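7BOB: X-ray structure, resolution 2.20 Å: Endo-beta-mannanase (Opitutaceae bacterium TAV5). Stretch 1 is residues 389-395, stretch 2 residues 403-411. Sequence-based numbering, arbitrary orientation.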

ATOM      1  N   TRP A 389      15.986 -14.964  18.496  1.00 46.75           N
ATOM      2  CA  TRP A 389      15.356 -13.644  18.448  1.00 44.93           C
ATOM      3  C   TRP A 389      16.418 -12.622  18.057  1.00 48.18           C
ATOM      4  O   TRP A 389      17.408 -12.472  18.782  1.00 50.02           O
ATOM      5  N   PRO A 390      16.300 -11.954  16.909  1.00 49.06           N
ATOM      6  CA  PRO A 390      17.426 -11.144  16.410  1.00 50.34           C
ATOM      7  C   PRO A 390      17.690  -9.915  17.278  1.00 53.13           C
ATOM      8  O   PRO A 390      16.791  -9.392  17.942  1.00 53.36           O
ATOM      9  N   ARG A 391      18.944  -9.435  17.239  1.00 53.39           N
ATOM     10  CA  ARG A 391      19.325  -8.283  18.062  1.00 51.16           C
ATOM     11  C   ARG A 391      18.483  -7.044  17.747  1.00 50.18           C
ATOM     12  O   ARG A 391      18.135  -6.283  18.648  1.00 52.19           O
ATOM     13  N   HIS A 392      18.170  -6.801  16.484  1.00 54.69           N
ATOM     14  CA  HIS A 392      17.319  -5.675  16.109  1.00 49.36           C
ATOM     15  C   HIS A 392      16.038  -6.252  15.530  1.00 47.37           C
ATOM     16  O   HIS A 392      16.031  -6.792  14.416  1.00 46.57           O
ATOM     17  N   TYR A 393      14.968  -6.152  16.298  1.00 41.70           N
ATOM     18  CA  TYR A 393      13.701  -6.795  16.000  1.00 44.33           C
ATOM     19  C   TYR A 393      12.686  -5.834  15.388  1.00 45.46           C
ATOM     20  O   TYR A 393      11.939  -6.223  14.483  1.00 47.18           O
ATOM     21  N   TYR A 394      12.659  -4.581  15.834  1.00 48.75           N
ATOM     22  CA  TYR A 394      11.664  -3.619  15.387  1.00 46.49           C
ATOM     23  C   TYR A 394      12.305  -2.667  14.395  1.00 45.89           C
ATOM     24  O   TYR A 394      13.443  -2.229  14.588  1.00 46.58           O
ATOM     25  N   HIS A 395      11.569  -2.341  13.338  1.00 45.30           N
ATOM     26  CA  HIS A 395      12.152  -1.618  12.212  1.00 48.62           C
ATOM     27  C   HIS A 395      11.918  -0.110  12.243  1.00 48.85           C
ATOM     28  O   HIS A 395      12.747   0.631  11.710  1.00 48.64           O
ATOM     29  N   GLY A 403      17.091  -5.220   8.678  1.00 53.40           N
ATOM     30  CA  GLY A 403      15.907  -5.425   7.856  1.00 48.85           C
ATOM     31  C   GLY A 403      14.809  -6.271   8.487  1.00 51.78           C
ATOM     32  O   GLY A 403      13.812  -6.574   7.823  1.00 53.14           O
ATOM     33  N   ASN A 404      14.950  -6.640   9.761  1.00 48.63           N
ATOM     34  CA  ASN A 404      13.917  -7.434  10.420  1.00 49.32           C
ATOM     35  C   ASN A 404      12.664  -6.600  10.696  1.00 48.42           C
ATOM     36  O   ASN A 404      12.741  -5.426  11.065  1.00 51.05           O
ATOM     37  N   GLU A 405      11.498  -7.219  10.495  1.00 46.79           N
ATOM     38  CA  GLU A 405      10.202  -6.601  10.751  1.00 48.58           C
ATOM     39  C   GLU A 405       9.353  -7.581  11.552  1.00 49.06           C
ATOM     40  O   GLU A 405       9.271  -8.770  11.188  1.00 48.32           O
ATOM     41  N   PRO A 406       8.699  -7.121  12.627  1.00 47.71           N
ATOM     42  CA  PRO A 406       7.981  -8.060  13.517  1.00 46.97           C
ATOM     43  C   PRO A 406       7.032  -9.010  12.811  1.00 43.40           C
ATOM     44  O   PRO A 406       7.022 -10.188  13.145  1.00 45.57           O
ATOM     45  N   ARG A 407       6.192  -8.533  11.889  1.00 47.53           N
ATOM     46  CA  ARG A 407       5.237  -9.441  11.262  1.00 49.27           C
ATOM     47  C   ARG A 407       5.952 -10.545  10.488  1.00 50.85           C
ATOM     48  O   ARG A 407       5.538 -11.713  10.519  1.00 48.97           O
ATOM     49  N   GLU A 408       7.042 -10.194   9.805  1.00 50.79           N
ATOM     50  CA  GLU A 408       7.798 -11.175   9.035  1.00 51.68           C
ATOM     51  C   GLU A 408       8.543 -12.135   9.950  1.00 52.95           C
ATOM     52  O   GLU A 408       8.526 -13.357   9.736  1.00 45.47           O
ATOM     53  N   THR A 409       9.240 -11.593  10.956  1.00 49.14           N
ATOM     54  CA  THR A 409       9.983 -12.459  11.857  1.00 46.69           C
ATOM     55  C   THR A 409       9.038 -13.384  12.598  1.00 47.91           C
ATOM     56  O   THR A 409       9.278 -14.598  12.685  1.00 47.13           O
ATOM     57  N   SER A 410       7.927 -12.835  13.093  1.00 44.86           N
ATOM     58  CA  SER A 410       7.055 -13.615  13.962  1.00 46.94           C
ATOM     59  C   SER A 410       6.314 -14.699  13.194  1.00 46.47           C
ATOM     60  O   SER A 410       6.007 -15.746  13.767  1.00 47.76           O
ATOM     61  N   ARG A 411       6.004 -14.473  11.913  1.00 45.21           N
ATOM     62  CA  ARG A 411       5.436 -15.548  11.100  1.00 46.07           C
ATOM     63  C   ARG A 411       6.369 -16.748  11.057  1.00 46.66           C
ATOM     64  O   ARG A 411       5.922 -17.897  11.150  1.00 43.95           O
TER

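Three residues carry most of this contact: Tyr393 from the irregular first stretch, and Pro406 and Asn404 from the second, where a loop runs into a helix beginning at Pro406. Tyr393 shows that the CA-to-CB direction alone can mislead. Its CB points away from the second stretch, yet the t rotamer (chi1 -171°) carries the ring back along the first turn. There CE1 lies 3.7 Å from Pro406 CB, CE2 3.7 Å from Thr409 CG2, and the hydroxyl OH 3.7 Å from Ser410 CB, so one tyrosine side chain spans side chains at the first, fourth and fifth helical positions. The hydroxyl itself is satisfied by a hydrogen bond elsewhere in the structure.

Pro406 serves three aromatic neighbours with one compact ring. Besides meeting Tyr393, its CG packs 3.6 Å from CD1 of Tyr394, an m rotamer whose CB also points away, and its CD sits 3.4 Å from ND1 of His395, at the edge of the imidazole. That burial has a price: ND1 finds no polar partner in the model. His395, in the p rotamer, points toward the second stretch, and Glu405 CG lies over its ring face, 4.2 Å from the ring centroid, in a CH-pi contact.

Asn404 supplies the direct polar link. Pointing toward the first stretch as an m rotamer, it donates from ND2 to the backbone O of His392 at 3.2 Å, while the same ND2 lies 3.5 Å from CB of Pro390. The acceptor is a backbone carbonyl, so the histidine side chain takes no direct part in the bond. A water adds a second polar link, donating to Tyr393 O at 2.7 Å and lying 2.8 Å from Thr409 OG1. Thr409, also m, thus sets its methyl against the tyrosine ring while its hydroxyl pairs with the water.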

ATOM      1  CB  TRP A 389      14.740 -13.302  19.807  1.00 44.19           C
ATOM      2  CG  TRP A 389      14.007 -11.969  19.924  1.00 46.71           C
ATOM      3  CD1 TRP A 389      14.575 -10.728  20.029  1.00 43.37           C
ATOM      4  CD2 TRP A 389      12.584 -11.757  19.972  1.00 43.60           C
ATOM      5  NE1 TRP A 389      13.609  -9.778  20.146  1.00 48.30           N
ATOM      6  CE2 TRP A 389      12.378 -10.372  20.124  1.00 44.47           C
ATOM      7  CE3 TRP A 389      11.471 -12.603  19.921  1.00 44.45           C
ATOM      8  CZ2 TRP A 389      11.100  -9.796  20.189  1.00 44.30           C
ATOM      9  CZ3 TRP A 389      10.193 -12.027  20.001  1.00 43.78           C
ATOM     10  CH2 TRP A 389      10.026 -10.638  20.125  1.00 45.32           C
ATOM     11  CB  PRO A 390      16.978 -10.739  14.995  1.00 50.72           C
ATOM     12  CG  PRO A 390      15.474 -10.840  15.017  1.00 50.69           C
ATOM     13  CD  PRO A 390      15.157 -11.976  15.979  1.00 48.98           C
ATOM     14  CB  ARG A 391      20.814  -7.969  17.900  1.00 52.69           C
ATOM     15  CG  ARG A 391      21.225  -6.602  18.471  1.00 52.94           C
ATOM     16  CD  ARG A 391      22.727  -6.347  18.372  1.00 54.25           C
ATOM     17  NE  ARG A 391      23.473  -7.255  19.232  1.00 57.71           N
ATOM     18  CZ  ARG A 391      23.727  -7.018  20.517  1.00 65.09           C
ATOM     19  NH1 ARG A 391      23.315  -5.887  21.086  1.00 61.21           N
ATOM     20  NH2 ARG A 391      24.401  -7.909  21.236  1.00 62.37           N
ATOM     21  CB  HIS A 392      18.015  -4.747  15.114  1.00 53.88           C
ATOM     22  CG  HIS A 392      19.414  -4.385  15.509  1.00 57.83           C
ATOM     23  ND1 HIS A 392      19.697  -3.349  16.378  1.00 55.77           N
ATOM     24  CD2 HIS A 392      20.609  -4.930  15.168  1.00 56.32           C
ATOM     25  CE1 HIS A 392      21.006  -3.267  16.545  1.00 58.14           C
ATOM     26  NE2 HIS A 392      21.582  -4.217  15.827  1.00 57.92           N
ATOM     27  CB  TYR A 393      13.148  -7.427  17.286  1.00 39.85           C
ATOM     28  CG  TYR A 393      11.933  -8.316  17.102  1.00 42.76           C
ATOM     29  CD1 TYR A 393      10.641  -7.775  17.051  1.00 46.16           C
ATOM     30  CD2 TYR A 393      12.071  -9.699  17.010  1.00 44.54           C
ATOM     31  CE1 TYR A 393       9.524  -8.604  16.902  1.00 44.76           C
ATOM     32  CE2 TYR A 393      10.971 -10.535  16.856  1.00 39.38           C
ATOM     33  CZ  TYR A 393       9.707  -9.992  16.794  1.00 44.33           C
ATOM     34  OH  TYR A 393       8.629 -10.843  16.624  1.00 43.07           O
ATOM     35  CB  TYR A 394      11.074  -2.850  16.580  1.00 46.38           C
ATOM     36  CG  TYR A 394      10.456  -3.776  17.611  1.00 45.78           C
ATOM     37  CD1 TYR A 394       9.119  -4.164  17.512  1.00 46.67           C
ATOM     38  CD2 TYR A 394      11.205  -4.271  18.676  1.00 47.56           C
ATOM     39  CE1 TYR A 394       8.542  -5.018  18.442  1.00 41.98           C
ATOM     40  CE2 TYR A 394      10.637  -5.136  19.621  1.00 46.16           C
ATOM     41  CZ  TYR A 394       9.312  -5.502  19.493  1.00 46.76           C
ATOM     42  OH  TYR A 394       8.747  -6.363  20.397  1.00 42.62           O
ATOM     43  CB  HIS A 395      11.612  -2.176  10.889  1.00 47.54           C
ATOM     44  CG  HIS A 395      10.121  -2.079  10.758  1.00 51.52           C
ATOM     45  ND1 HIS A 395       9.255  -2.773  11.582  1.00 48.80           N
ATOM     46  CD2 HIS A 395       9.341  -1.362   9.912  1.00 50.59           C
ATOM     47  CE1 HIS A 395       8.010  -2.507  11.231  1.00 47.91           C
ATOM     48  NE2 HIS A 395       8.034  -1.637  10.236  1.00 49.94           N
ATOM     49  CB  ASN A 404      14.458  -8.035  11.717  1.00 46.55           C
ATOM     50  CG  ASN A 404      15.562  -9.056  11.462  1.00 53.42           C
ATOM     51  OD1 ASN A 404      15.386 -10.006  10.689  1.00 51.97           O
ATOM     52  ND2 ASN A 404      16.711  -8.851  12.093  1.00 50.49           N
ATOM     53  CB  GLU A 405       9.485  -6.224   9.458  1.00 48.02           C
ATOM     54  CG  GLU A 405      10.322  -5.349   8.606  1.00 51.36           C
ATOM     55  CD  GLU A 405       9.559  -4.760   7.449  1.00 54.42           C
ATOM     56  OE1 GLU A 405       8.331  -4.995   7.347  1.00 54.24           O
ATOM     57  OE2 GLU A 405      10.206  -4.060   6.642  1.00 55.49           O
ATOM     58  CB  PRO A 406       7.225  -7.120  14.482  1.00 43.56           C
ATOM     59  CG  PRO A 406       8.101  -5.895  14.571  1.00 44.48           C
ATOM     60  CD  PRO A 406       8.831  -5.774  13.210  1.00 44.45           C
ATOM     61  CB  ARG A 407       4.303  -8.672  10.339  1.00 48.41           C
ATOM     62  CG  ARG A 407       3.088  -9.476   9.972  1.00 51.11           C
ATOM     63  CD  ARG A 407       2.139  -8.681   9.073  1.00 50.09           C
ATOM     64  NE  ARG A 407       1.105  -9.554   8.528  1.00 49.69           N
ATOM     65  CZ  ARG A 407       0.065 -10.025   9.217  1.00 62.29           C
ATOM     66  NH1 ARG A 407      -0.128  -9.712  10.511  1.00 60.09           N
ATOM     67  NH2 ARG A 407      -0.796 -10.830   8.605  1.00 67.17           N
ATOM     68  CB  GLU A 408       8.787 -10.468   8.116  1.00 49.19           C
ATOM     69  CG  GLU A 408       8.138  -9.820   6.890  1.00 57.80           C
ATOM     70  CD  GLU A 408       7.422 -10.834   6.004  1.00 64.67           C
ATOM     71  OE1 GLU A 408       7.769 -12.048   6.039  1.00 65.34           O
ATOM     72  OE2 GLU A 408       6.510 -10.412   5.261  1.00 71.76           O
ATOM     73  CB  THR A 409      10.789 -11.618  12.836  1.00 47.84           C
ATOM     74  OG1 THR A 409      11.670 -10.764  12.100  1.00 47.42           O
ATOM     75  CG2 THR A 409      11.590 -12.505  13.832  1.00 46.50           C
ATOM     76  CB  SER A 410       6.069 -12.700  14.685  1.00 44.88           C
ATOM     77  OG  SER A 410       5.077 -12.210  13.806  1.00 44.79           O
ATOM     78  CB  ARG A 411       5.175 -15.069   9.668  1.00 51.08           C
ATOM     79  CG  ARG A 411       3.714 -14.894   9.306  1.00 56.72           C
ATOM     80  CD  ARG A 411       3.540 -13.884   8.126  1.00 52.99           C
ATOM     81  NE  ARG A 411       4.428 -14.178   7.005  1.00 55.12           N
ATOM     82  CZ  ARG A 411       4.152 -15.083   6.067  1.00 62.68           C
ATOM     83  NH1 ARG A 411       2.999 -15.765   6.152  1.00 59.38           N
ATOM     84  NH2 ARG A 411       5.016 -15.312   5.060  1.00 50.97           N
TER
HETATM   85  O   HOH W   1      11.317  -8.779  14.037  1.00 47.22           O